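Local coordinates for protein putative immunoglobulin A1 protease (Bacteroides ovatus, PDB 3N6Z) that is of unproven function but may be a hydrolase that cleaves immunoglobulin A1, at residues W271-G276 and S304-V309; A245-V250 and D278-V283; V289-G294 and S320-T325. All blocks are in the same frame, centred on the assembly; numbering follows the deposited sequence.

In the fold
Parallel strands stacked in long sheets with few helices make this chain an elongated solenoid consistent with a beta-helix, and all three contacts join successive turns near its C-terminal end. Along the chain contacts 1 and 2 interleave, strand 274-276 of contact 1 leading into 282-284 of contact 2, while contact 2 closes before contact 3 opens. Centres of contacts 1 and 2 lie about 12 Å apart, and Val309 packs on Val283. Contacts 2 and 3, their centres about 16 Å apart, touch where Val289 meets Gly249 and Thr282. Contacts 1 and 3, centres about 18 Å apart, do not touch, so contact 2 bridges them.

Contact 1: W271-G276 and S304-V309; sequences WSNLTG and SIVLKV
A parallel strand pair, one rung-to-rung step of a beta-solenoid, joins 274-276 to 307-309, with an asparagine side chain and an isoleucine prolonging the contact before the strands begin. Leu274 N donates to Val306 O, Lys308 N to Leu274 O, and Gly276 N to Lys308 O, each at 2.9 Å, and the short strand axes run 5° from parallel. Asn273 OD1 carries the pattern one step further by accepting from Val306 N at 2.8 Å; the bond is fairly straight at the hydrogen (158°), although the donor is tilted from the amide plane. OD1 also rests against Val306 CB. Ile305 points toward the loop before strand 274-276: its CB is 3.3 Å from Ser272 O, a buried oxygen with no polar partner in the model, and its CG2 lies 3.6 Å from Trp271 C. An alanine at Ile305 would probably leave Ser272 O and the Trp271 backbone less covered, since CG1, CG2 and CD1 would be gone. On the face bearing Leu274 and Leu307, the two side chains lie side by side, CD1 to CD1 at 4.0 Å in the Leu307 conformer given. Thr275 OG1 and Val306 O share a water. Leu274 and Val309 pack on Val283 of strand 282-284, strand 243-245 flanks 274-276 on its other edge, and Trp271 reaches helix 334-344.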
ATOM      1  N   TRP A 271       0.207  -8.747  12.044  1.00  9.41           N
ATOM      2  CA  TRP A 271      -0.731  -8.716  13.156  1.00  8.54           C
ATOM      3  C   TRP A 271      -2.158  -8.867  12.668  1.00  9.85           C
ATOM      4  O   TRP A 271      -3.116  -8.474  13.353  1.00 11.20           O
ATOM      5  CB  TRP A 271      -0.496  -7.444  13.986  1.00  9.76           C
ATOM      6  CG  TRP A 271      -0.837  -7.476  15.417  1.00 11.11           C
ATOM      7  CD1 TRP A 271      -1.772  -8.249  16.042  1.00 10.32           C
ATOM      8  CD2 TRP A 271      -0.282  -6.620  16.419  1.00 10.07           C
ATOM      9  NE1 TRP A 271      -1.780  -7.966  17.395  1.00 11.94           N
ATOM     10  CE2 TRP A 271      -0.888  -6.963  17.646  1.00 12.00           C
ATOM     11  CE3 TRP A 271       0.682  -5.616  16.400  1.00 10.71           C
ATOM     12  CZ2 TRP A 271      -0.572  -6.300  18.854  1.00 13.19           C
ATOM     13  CZ3 TRP A 271       1.004  -4.970  17.577  1.00 13.54           C
ATOM     14  CH2 TRP A 271       0.371  -5.312  18.789  1.00 13.79           C
ATOM     15  N   SER A 272      -2.326  -9.525  11.517  1.00 10.37           N
ATOM     16  CA  SER A 272      -3.624  -9.771  10.892  1.00  9.73           C
ATOM     17  C   SER A 272      -4.022 -11.241  11.006  1.00 10.35           C
ATOM     18  O   SER A 272      -3.183 -12.127  10.875  1.00 10.51           O
ATOM     19  CB  SER A 272      -3.554  -9.426   9.401  1.00 10.83           C
ATOM     20  OG  SER A 272      -3.257  -8.067   9.205  1.00 10.91           O
ATOM     21  N   ASN A 273      -5.322 -11.506  11.150  1.00 10.23           N
ATOM     22  CA  ASN A 273      -5.856 -12.838  10.900  1.00 10.02           C
ATOM     23  C   ASN A 273      -5.868 -13.109   9.389  1.00 10.37           C
ATOM     24  O   ASN A 273      -6.203 -12.209   8.602  1.00 11.79           O
ATOM     25  CB  ASN A 273      -7.271 -12.951  11.463  1.00 11.61           C
ATOM     26  CG  ASN A 273      -7.311 -12.797  12.972  1.00 14.58           C
ATOM     27  OD1 ASN A 273      -6.405 -13.262  13.667  1.00 14.83           O
ATOM     28  ND2 ASN A 273      -8.371 -12.170  13.489  1.00 18.56           N
ATOM     29  N   LEU A 274      -5.466 -14.324   9.002  1.00  9.94           N
ATOM     30  CA  LEU A 274      -5.183 -14.674   7.614  1.00  9.40           C
ATOM     31  C   LEU A 274      -6.000 -15.897   7.238  1.00 10.70           C
ATOM     32  O   LEU A 274      -5.936 -16.928   7.937  1.00 11.94           O
ATOM     33  CB  LEU A 274      -3.696 -14.978   7.433  1.00 10.44           C
ATOM     34  CG  LEU A 274      -2.689 -13.971   7.970  1.00 10.06           C
ATOM     35  CD1 LEU A 274      -1.261 -14.462   7.698  1.00 12.81           C
ATOM     36  CD2 LEU A 274      -2.882 -12.604   7.292  1.00  9.57           C
ATOM     37  N   THR A 275      -6.748 -15.779   6.137  1.00  9.95           N
ATOM     38  CA  THR A 275      -7.681 -16.811   5.701  1.00 11.14           C
ATOM     39  C   THR A 275      -7.571 -17.122   4.216  1.00 11.11           C
ATOM     40  O   THR A 275      -7.765 -16.251   3.380  1.00 11.91           O
ATOM     41  CB  THR A 275      -9.121 -16.411   6.033  1.00 11.61           C
ATOM     42  OG1 THR A 275      -9.213 -16.091   7.421  1.00 11.56           O
ATOM     43  CG2 THR A 275     -10.118 -17.517   5.637  1.00 13.49           C
ATOM     44  N   GLY A 276      -7.241 -18.370   3.885  1.00 11.08           N
ATOM     45  CA  GLY A 276      -7.355 -18.890   2.516  1.00 10.89           C
ATOM     46  C   GLY A 276      -8.605 -19.735   2.484  1.00 12.82           C
ATOM     47  O   GLY A 276      -8.702 -20.702   3.228  1.00 14.91           O
ATOM     48  N   SER A 304      -1.011 -14.309  18.622  1.00 14.38           N
ATOM     49  CA  SER A 304      -2.450 -14.549  18.692  1.00 18.12           C
ATOM     50  C   SER A 304      -3.196 -14.457  17.360  1.00 16.21           C
ATOM     51  O   SER A 304      -4.409 -14.649  17.354  1.00 17.60           O
ATOM     52  CB  SER A 304      -3.066 -13.577  19.678  1.00 20.77           C
ATOM     53  OG  SER A 304      -2.958 -12.249  19.210  1.00 24.60           O
ATOM     54  N   ILE A 305      -2.489 -14.206  16.244  1.00 13.36           N
ATOM     55  CA  ILE A 305      -3.207 -14.181  14.965  1.00 12.88           C
ATOM     56  C   ILE A 305      -3.722 -15.585  14.649  1.00 13.97           C
ATOM     57  O   ILE A 305      -3.123 -16.602  15.045  1.00 15.54           O
ATOM     58  CB  ILE A 305      -2.394 -13.550  13.798  1.00 12.87           C
ATOM     59  CG1 ILE A 305      -1.201 -14.410  13.378  1.00 13.70           C
ATOM     60  CG2 ILE A 305      -1.991 -12.113  14.158  1.00 13.14           C
ATOM     61  CD1 ILE A 305      -0.405 -13.804  12.184  1.00 13.65           C
ATOM     62  N   VAL A 306      -4.838 -15.619  13.919  1.00 13.77           N
ATOM     63  CA  VAL A 306      -5.482 -16.886  13.529  1.00 15.14           C
ATOM     64  C   VAL A 306      -5.261 -17.089  12.025  1.00 12.49           C
ATOM     65  O   VAL A 306      -5.576 -16.206  11.220  1.00 11.99           O
ATOM     66  CB  VAL A 306      -6.983 -16.853  13.875  1.00 15.48           C
ATOM     67  CG1 VAL A 306      -7.689 -18.122  13.406  1.00 18.08           C
ATOM     68  CG2 VAL A 306      -7.175 -16.639  15.387  1.00 20.57           C
ATOM     69  N   LEU A 307      -4.719 -18.255  11.681  1.00 13.78           N
ATOM     70  CA  LEU A 307      -4.452 -18.662  10.301  0.50 12.64           C
ATOM     71  C   LEU A 307      -5.408 -19.817   9.992  1.00 13.44           C
ATOM     72  O   LEU A 307      -5.485 -20.796  10.740  1.00 15.04           O
ATOM     73  CB  LEU A 307      -2.989 -19.088  10.067  0.50 13.90           C
ATOM     74  CG  LEU A 307      -1.955 -18.019   9.664  0.50 12.08           C
ATOM     75  CD1 LEU A 307      -1.805 -16.954  10.751  0.50 14.02           C
ATOM     76  CD2 LEU A 307      -0.598 -18.682   9.329  0.50 13.48           C
ATOM     77  N   LYS A 308      -6.106 -19.700   8.866  1.00 12.61           N
ATOM     78  CA  LYS A 308      -7.082 -20.703   8.422  1.00 13.06           C
ATOM     79  C   LYS A 308      -6.949 -21.001   6.943  1.00 13.44           C
ATOM     80  O   LYS A 308      -6.749 -20.094   6.128  1.00 12.96           O
ATOM     81  CB  LYS A 308      -8.517 -20.268   8.722  1.00 14.52           C
ATOM     82  CG  LYS A 308      -8.884 -20.274  10.193  1.00 20.73           C
ATOM     83  CD  LYS A 308     -10.339 -19.942  10.396  1.00 25.81           C
ATOM     84  CE  LYS A 308     -10.749 -20.080  11.852  1.00 28.69           C
ATOM     85  NZ  LYS A 308     -12.226 -19.816  12.026  1.00 32.69           N
ATOM     86  N   VAL A 309      -7.060 -22.286   6.603  1.00 14.17           N
ATOM     87  CA  VAL A 309      -7.177 -22.743   5.227  1.00 14.31           C
ATOM     88  C   VAL A 309      -8.365 -23.696   5.201  1.00 16.26           C
ATOM     89  O   VAL A 309      -8.394 -24.670   5.972  1.00 17.19           O
ATOM     90  CB  VAL A 309      -5.902 -23.430   4.710  1.00 15.68           C
ATOM     91  CG1 VAL A 309      -6.156 -24.077   3.305  1.00 17.01           C
ATOM     92  CG2 VAL A 309      -4.770 -22.424   4.627  1.00 16.96           C
TER
HETATM   93  O   HOH W   1      -8.164 -16.657  10.096  1.00 15.59           O

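Contact 2: A245-V250 and D278-V283; sequences ATKGGV and DASSTV
Lys247 and Asp278 lie side by side and point the same way, the lysine methylenes packed beside Asp278 CB and CG. Lys247 CG is 3.7 Å from Asp278 CB, and Lys247 CD passes 3.8 Å from Asp278 CG. With its CG anti to the backbone N (chi1 -178°) and the chain extended beyond, the lysine carries NZ to 4.5 Å from Asp278 OD2, too far for a salt bridge; a water that accepts from NZ and donates to OD2 joins them instead. The other carboxylate oxygen, OD1, is gripped twice from opposite faces of its plane: by Ser280 N on the anti side, which makes an Asx turn, and by Ser280 OG from above the plane at 2.7 Å. These two bonds are likely to hold the carboxylate's rotation. Ser280 OG in turn lies 3.4 Å from Lys247 CE. The type I turn Asp278 to Ser281 leads into a parallel ladder between successive turns of the solenoid, in which Thr282 N donates to Gly248 O and Val250 N to Thr282 O. Ahead of it, Asp278 N bonds to Thr246 O. Ser281 OG donates to Asp278 O at 2.8 Å and accepts only weakly from Gly248 N. Val250 and Val283 share one face, Val250 CB to Val283 CG2 at 4.1 Å, and both also touch Leu274. On the other face, Thr282 OG1 lies 3.7 Å from Gly249 CA and bonds to Gly288 O.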
ATOM      1  N   ALA A 245      -7.937 -14.607   0.811  1.00 10.75           N
ATOM      2  CA  ALA A 245      -8.076 -14.886  -0.613  1.00 10.93           C
ATOM      3  C   ALA A 245      -9.067 -16.029  -0.783  1.00 11.28           C
ATOM      4  O   ALA A 245      -9.044 -17.004  -0.012  1.00 12.01           O
ATOM      5  CB  ALA A 245      -6.701 -15.251  -1.266  1.00 11.56           C
ATOM      6  N   THR A 246      -9.899 -15.934  -1.816  1.00 11.65           N
ATOM      7  CA  THR A 246     -10.800 -17.029  -2.195  1.00 12.08           C
ATOM      8  C   THR A 246     -10.025 -18.293  -2.551  1.00 12.51           C
ATOM      9  O   THR A 246     -10.374 -19.382  -2.089  1.00 13.12           O
ATOM     10  CB  THR A 246     -11.645 -16.575  -3.389  1.00 12.62           C
ATOM     11  OG1 THR A 246     -12.434 -15.466  -2.976  1.00 14.58           O
ATOM     12  CG2 THR A 246     -12.506 -17.681  -3.952  1.00 15.87           C
ATOM     13  N   LYS A 247      -8.940 -18.153  -3.324  1.00 10.86           N
ATOM     14  CA  LYS A 247      -8.145 -19.297  -3.775  1.00 10.87           C
ATOM     15  C   LYS A 247      -6.804 -18.752  -4.235  1.00 11.14           C
ATOM     16  O   LYS A 247      -6.673 -18.226  -5.324  1.00 12.08           O
ATOM     17  CB  LYS A 247      -8.861 -20.046  -4.922  1.00 12.05           C
ATOM     18  CG  LYS A 247      -8.085 -21.279  -5.400  1.00 13.04           C
ATOM     19  CD  LYS A 247      -8.902 -22.150  -6.355  1.00 16.13           C
ATOM     20  CE  LYS A 247      -8.091 -23.282  -6.963  1.00 16.37           C
ATOM     21  NZ  LYS A 247      -8.951 -24.146  -7.805  1.00 22.17           N
ATOM     22  N   GLY A 248      -5.817 -18.850  -3.348  1.00 10.78           N
ATOM     23  CA  GLY A 248      -4.476 -18.389  -3.664  1.00 10.96           C
ATOM     24  C   GLY A 248      -3.638 -18.236  -2.418  1.00 10.00           C
ATOM     25  O   GLY A 248      -3.800 -18.982  -1.452  1.00 11.74           O
ATOM     26  N   GLY A 249      -2.705 -17.298  -2.497  1.00 10.08           N
ATOM     27  CA  GLY A 249      -1.748 -17.040  -1.441  1.00 10.55           C
ATOM     28  C   GLY A 249      -2.165 -15.859  -0.586  1.00  9.19           C
ATOM     29  O   GLY A 249      -2.643 -14.841  -1.097  1.00 11.05           O
ATOM     30  N   VAL A 250      -1.918 -15.991   0.710  1.00  9.76           N
ATOM     31  CA  VAL A 250      -2.214 -14.985   1.702  1.00  9.32           C
ATOM     32  C   VAL A 250      -0.988 -14.799   2.564  1.00  9.35           C
ATOM     33  O   VAL A 250      -0.473 -15.760   3.118  1.00  9.70           O
ATOM     34  CB  VAL A 250      -3.412 -15.394   2.575  1.00  9.73           C
ATOM     35  CG1 VAL A 250      -3.773 -14.304   3.610  1.00 11.12           C
ATOM     36  CG2 VAL A 250      -4.606 -15.765   1.728  1.00 11.96           C
ATOM     37  N   ASP A 278     -10.249 -21.577  -0.212  1.00 13.84           N
ATOM     38  CA  ASP A 278     -10.058 -22.868  -0.865  1.00 12.70           C
ATOM     39  C   ASP A 278      -8.946 -23.666  -0.198  1.00 13.48           C
ATOM     40  O   ASP A 278      -7.937 -23.103   0.220  1.00 13.87           O
ATOM     41  CB  ASP A 278      -9.719 -22.662  -2.328  1.00 13.64           C
ATOM     42  CG  ASP A 278      -9.886 -23.895  -3.152  1.00 14.41           C
ATOM     43  OD1 ASP A 278      -8.921 -24.682  -3.287  1.00 15.86           O
ATOM     44  OD2 ASP A 278     -10.975 -24.054  -3.732  1.00 20.99           O
ATOM     45  N   ALA A 279      -9.110 -24.990  -0.160  1.00 15.01           N
ATOM     46  CA  ALA A 279      -8.099 -25.897   0.403  1.00 14.41           C
ATOM     47  C   ALA A 279      -6.725 -25.819  -0.277  1.00 15.68           C
ATOM     48  O   ALA A 279      -5.725 -26.175   0.338  1.00 16.29           O
ATOM     49  CB  ALA A 279      -8.605 -27.327   0.324  1.00 16.63           C
ATOM     50  N   SER A 280      -6.668 -25.367  -1.530  1.00 13.77           N
ATOM     51  CA  SER A 280      -5.420 -25.249  -2.276  1.00 13.81           C
ATOM     52  C   SER A 280      -4.660 -23.977  -1.908  1.00 13.16           C
ATOM     53  O   SER A 280      -3.568 -23.743  -2.439  1.00 14.24           O
ATOM     54  CB  SER A 280      -5.697 -25.247  -3.774  1.00 15.16           C
ATOM     55  OG  SER A 280      -6.395 -24.077  -4.144  1.00 16.58           O
ATOM     56  N   SER A 281      -5.253 -23.133  -1.060  1.00 12.03           N
ATOM     57  CA  SER A 281      -4.610 -21.893  -0.637  1.00 12.35           C
ATOM     58  C   SER A 281      -3.344 -22.138   0.185  1.00 11.61           C
ATOM     59  O   SER A 281      -3.153 -23.193   0.785  1.00 12.76           O
ATOM     60  CB  SER A 281      -5.583 -21.036   0.171  1.00 11.36           C
ATOM     61  OG  SER A 281      -6.745 -20.691  -0.570  1.00 12.21           O
ATOM     62  N   THR A 282      -2.467 -21.140   0.176  1.00 11.30           N
ATOM     63  CA  THR A 282      -1.273 -21.129   1.027  1.00  9.29           C
ATOM     64  C   THR A 282      -1.338 -19.871   1.888  1.00 10.23           C
ATOM     65  O   THR A 282      -1.673 -18.793   1.404  1.00 12.57           O
ATOM     66  CB  THR A 282       0.031 -21.221   0.216  1.00 11.18           C
ATOM     67  OG1 THR A 282       0.084 -20.153  -0.735  1.00 12.61           O
ATOM     68  CG2 THR A 282       0.099 -22.561  -0.514  1.00 12.39           C
ATOM     69  N   VAL A 283      -1.026 -20.026   3.168  1.00  9.45           N
ATOM     70  CA  VAL A 283      -1.049 -18.941   4.130  1.00  9.45           C
ATOM     71  C   VAL A 283       0.270 -18.862   4.860  1.00  9.47           C
ATOM     72  O   VAL A 283       0.690 -19.834   5.501  1.00 11.22           O
ATOM     73  CB  VAL A 283      -2.225 -19.095   5.094  1.00 10.57           C
ATOM     74  CG1 VAL A 283      -2.191 -17.994   6.159  1.00 14.77           C
ATOM     75  CG2 VAL A 283      -3.558 -19.111   4.341  1.00 13.34           C
TER
HETATM   76  O   HOH W   2     -11.143 -25.141  -6.127  1.00 33.77           O

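Contact 3: V289-G294 and S320-T325; sequences VSASLG and SSATGT
Ala291 and Thr325 make the main direct polar link, with Ala291 N donating to Thr325 O at 2.9 Å. The N-H points well at the oxygen (158°), but the donor stands above the carbonyl plane, 55° out of it, rather than in line with the C=O. Ala291 CB is a tight neighbour of the same carbonyl, 3.2 Å from Thr325 O. One residue on, Ser292 N reaches Gly324 O in a weak bond, bent to 129°, so the first residues of the short 3-10 segment 291-293 turn consecutive N-H groups to consecutive carbonyls of the facing loop. Apolar contact is slight and made by small groups: Ala291 CB meets Ala322 CB at 3.7 Å. Both alanines also touch Phe327. The two segments are surface loops on adjacent turns of the solenoid: 289-294 connects strand 287-289 to strand 294-296, and the loop holding 320-325 runs between strands 312-314 and 330-332, so here the turns meet through irregular backbone in place of a strand ladder. Water supplies further links. One binds Ser290 OG and, weakly and in the conformer given, Thr325 OG1. A second sits 2.7 Å from Ser292 OG and donates weakly to Gly324 O. Another water, which accepts from Ala322 N at 3.0 Å, lies 2.8 Å from Gly294 O. Within the first loop, Leu293 N bonds to Ser290 O and Gly294 N to Ala291 O, closing the 3-10 turn, and Ala291 O also accepts from the hydroxyl of Tyr296 on strand 294-296.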
ATOM      1  N   VAL A 289       3.380 -16.949  -0.977  1.00  9.87           N
ATOM      2  CA  VAL A 289       3.744 -17.717  -2.172  1.00  9.31           C
ATOM      3  C   VAL A 289       5.154 -17.402  -2.624  1.00  9.79           C
ATOM      4  O   VAL A 289       5.536 -16.222  -2.720  1.00 10.22           O
ATOM      5  CB  VAL A 289       2.820 -17.403  -3.396  1.00 10.27           C
ATOM      6  CG1 VAL A 289       3.108 -18.385  -4.576  1.00 13.21           C
ATOM      7  CG2 VAL A 289       1.352 -17.401  -3.011  1.00 13.00           C
ATOM      8  N   SER A 290       5.911 -18.461  -2.962  1.00  9.13           N
ATOM      9  CA  SER A 290       7.288 -18.366  -3.437  1.00 10.65           C
ATOM     10  C   SER A 290       8.143 -17.569  -2.462  1.00  9.76           C
ATOM     11  O   SER A 290       9.056 -16.848  -2.856  1.00  9.91           O
ATOM     12  CB  SER A 290       7.341 -17.812  -4.858  1.00 10.85           C
ATOM     13  OG  SER A 290       6.787 -18.773  -5.755  1.00 12.45           O
ATOM     14  N   ALA A 291       7.893 -17.770  -1.163  1.00 10.05           N
ATOM     15  CA  ALA A 291       8.599 -17.020  -0.131  1.00  8.73           C
ATOM     16  C   ALA A 291      10.104 -17.251  -0.151  1.00  9.86           C
ATOM     17  O   ALA A 291      10.872 -16.373   0.252  1.00 10.12           O
ATOM     18  CB  ALA A 291       8.046 -17.338   1.233  1.00  9.74           C
ATOM     19  N   SER A 292      10.550 -18.432  -0.618  1.00  9.78           N
ATOM     20  CA  SER A 292      11.990 -18.742  -0.676  1.00 11.67           C
ATOM     21  C   SER A 292      12.784 -17.837  -1.606  1.00 11.95           C
ATOM     22  O   SER A 292      14.017 -17.791  -1.535  1.00 13.86           O
ATOM     23  CB  SER A 292      12.172 -20.209  -1.051  1.00 13.25           C
ATOM     24  OG  SER A 292      11.822 -20.412  -2.405  1.00 17.90           O
ATOM     25  N   LEU A 293      12.069 -17.067  -2.431  1.00 10.37           N
ATOM     26  CA  LEU A 293      12.710 -16.102  -3.337  1.00 11.77           C
ATOM     27  C   LEU A 293      13.054 -14.793  -2.620  1.00 12.49           C
ATOM     28  O   LEU A 293      13.785 -13.948  -3.160  1.00 14.43           O
ATOM     29  CB  LEU A 293      11.826 -15.811  -4.545  1.00 12.27           C
ATOM     30  CG  LEU A 293      11.518 -17.026  -5.429  1.00 12.57           C
ATOM     31  CD1 LEU A 293      10.667 -16.582  -6.591  1.00 13.11           C
ATOM     32  CD2 LEU A 293      12.815 -17.747  -5.919  1.00 15.46           C
ATOM     33  N   GLY A 294      12.539 -14.621  -1.405  1.00 10.87           N
ATOM     34  CA  GLY A 294      12.812 -13.440  -0.612  1.00 10.90           C
ATOM     35  C   GLY A 294      13.948 -13.583   0.386  1.00 10.43           C
ATOM     36  O   GLY A 294      14.348 -14.694   0.753  1.00 12.31           O
ATOM     37  N   SER A 320      13.290 -17.703  10.358  1.00  9.97           N
ATOM     38  CA  SER A 320      13.857 -16.400   9.967  1.00 10.63           C
ATOM     39  C   SER A 320      14.275 -16.340   8.491  1.00 11.35           C
ATOM     40  O   SER A 320      14.657 -15.274   7.998  1.00 12.13           O
ATOM     41  CB  SER A 320      15.032 -16.027  10.872  1.00 12.57           C
ATOM     42  OG  SER A 320      16.040 -17.005  10.767  1.00 15.14           O
ATOM     43  N   SER A 321      14.196 -17.491   7.806  1.00 11.89           N
ATOM     44  CA  SER A 321      14.314 -17.540   6.362  0.60 13.32           C
ATOM     45  C   SER A 321      13.266 -18.530   5.880  1.00 12.58           C
ATOM     46  O   SER A 321      12.676 -19.274   6.682  1.00 14.34           O
ATOM     47  CB  SER A 321      15.718 -17.954   5.924  0.60 15.26           C
ATOM     48  OG  SER A 321      16.053 -19.203   6.501  0.60 19.91           O
ATOM     49  N   ALA A 322      12.980 -18.471   4.583  1.00 13.68           N
ATOM     50  CA  ALA A 322      12.019 -19.349   3.953  1.00 15.51           C
ATOM     51  C   ALA A 322      12.747 -20.337   3.049  1.00 18.05           C
ATOM     52  O   ALA A 322      13.566 -19.949   2.199  1.00 18.81           O
ATOM     53  CB  ALA A 322      11.012 -18.581   3.110  1.00 14.40           C
ATOM     54  N   THR A 323      12.395 -21.599   3.242  1.00 19.71           N
ATOM     55  CA  THR A 323      12.901 -22.668   2.378  0.70 20.41           C
ATOM     56  C   THR A 323      11.880 -23.120   1.330  1.00 21.56           C
ATOM     57  O   THR A 323      12.264 -23.747   0.322  1.00 23.84           O
ATOM     58  CB  THR A 323      13.394 -23.849   3.223  0.70 23.02           C
ATOM     59  OG1 THR A 323      12.364 -24.227   4.140  0.70 26.36           O
ATOM     60  CG2 THR A 323      14.654 -23.421   3.994  0.70 21.32           C
ATOM     61  N   GLY A 324      10.608 -22.764   1.521  1.00 18.75           N
ATOM     62  CA  GLY A 324       9.536 -23.186   0.635  1.00 18.21           C
ATOM     63  C   GLY A 324       8.575 -22.079   0.303  1.00 14.99           C
ATOM     64  O   GLY A 324       8.988 -20.911   0.189  1.00 16.51           O
ATOM     65  N   THR A 325       7.289 -22.424   0.196  1.00 13.38           N
ATOM     66  CA  THR A 325       6.271 -21.541  -0.347  0.50 10.09           C
ATOM     67  C   THR A 325       5.972 -20.338   0.557  1.00  9.95           C
ATOM     68  O   THR A 325       5.752 -19.210   0.089  1.00 10.51           O
ATOM     69  CB  THR A 325       5.004 -22.384  -0.610  0.50  8.28           C
ATOM     70  OG1 THR A 325       5.336 -23.345  -1.624  0.50  7.75           O
ATOM     71  CG2 THR A 325       3.816 -21.531  -1.053  0.50  6.66           C
TER
HETATM   72  O   HOH W   3       5.659 -21.204  -4.155  0.50 13.92           O
HETATM   73  O   HOH W   4       9.306 -20.960  -3.145  1.00 28.42           O
HETATM   74  O   HOH W   5      15.737 -18.652   1.198  1.00 42.82           O
HETATM   75  O   HOH W   6      14.479 -16.662   2.786  1.00 16.02           O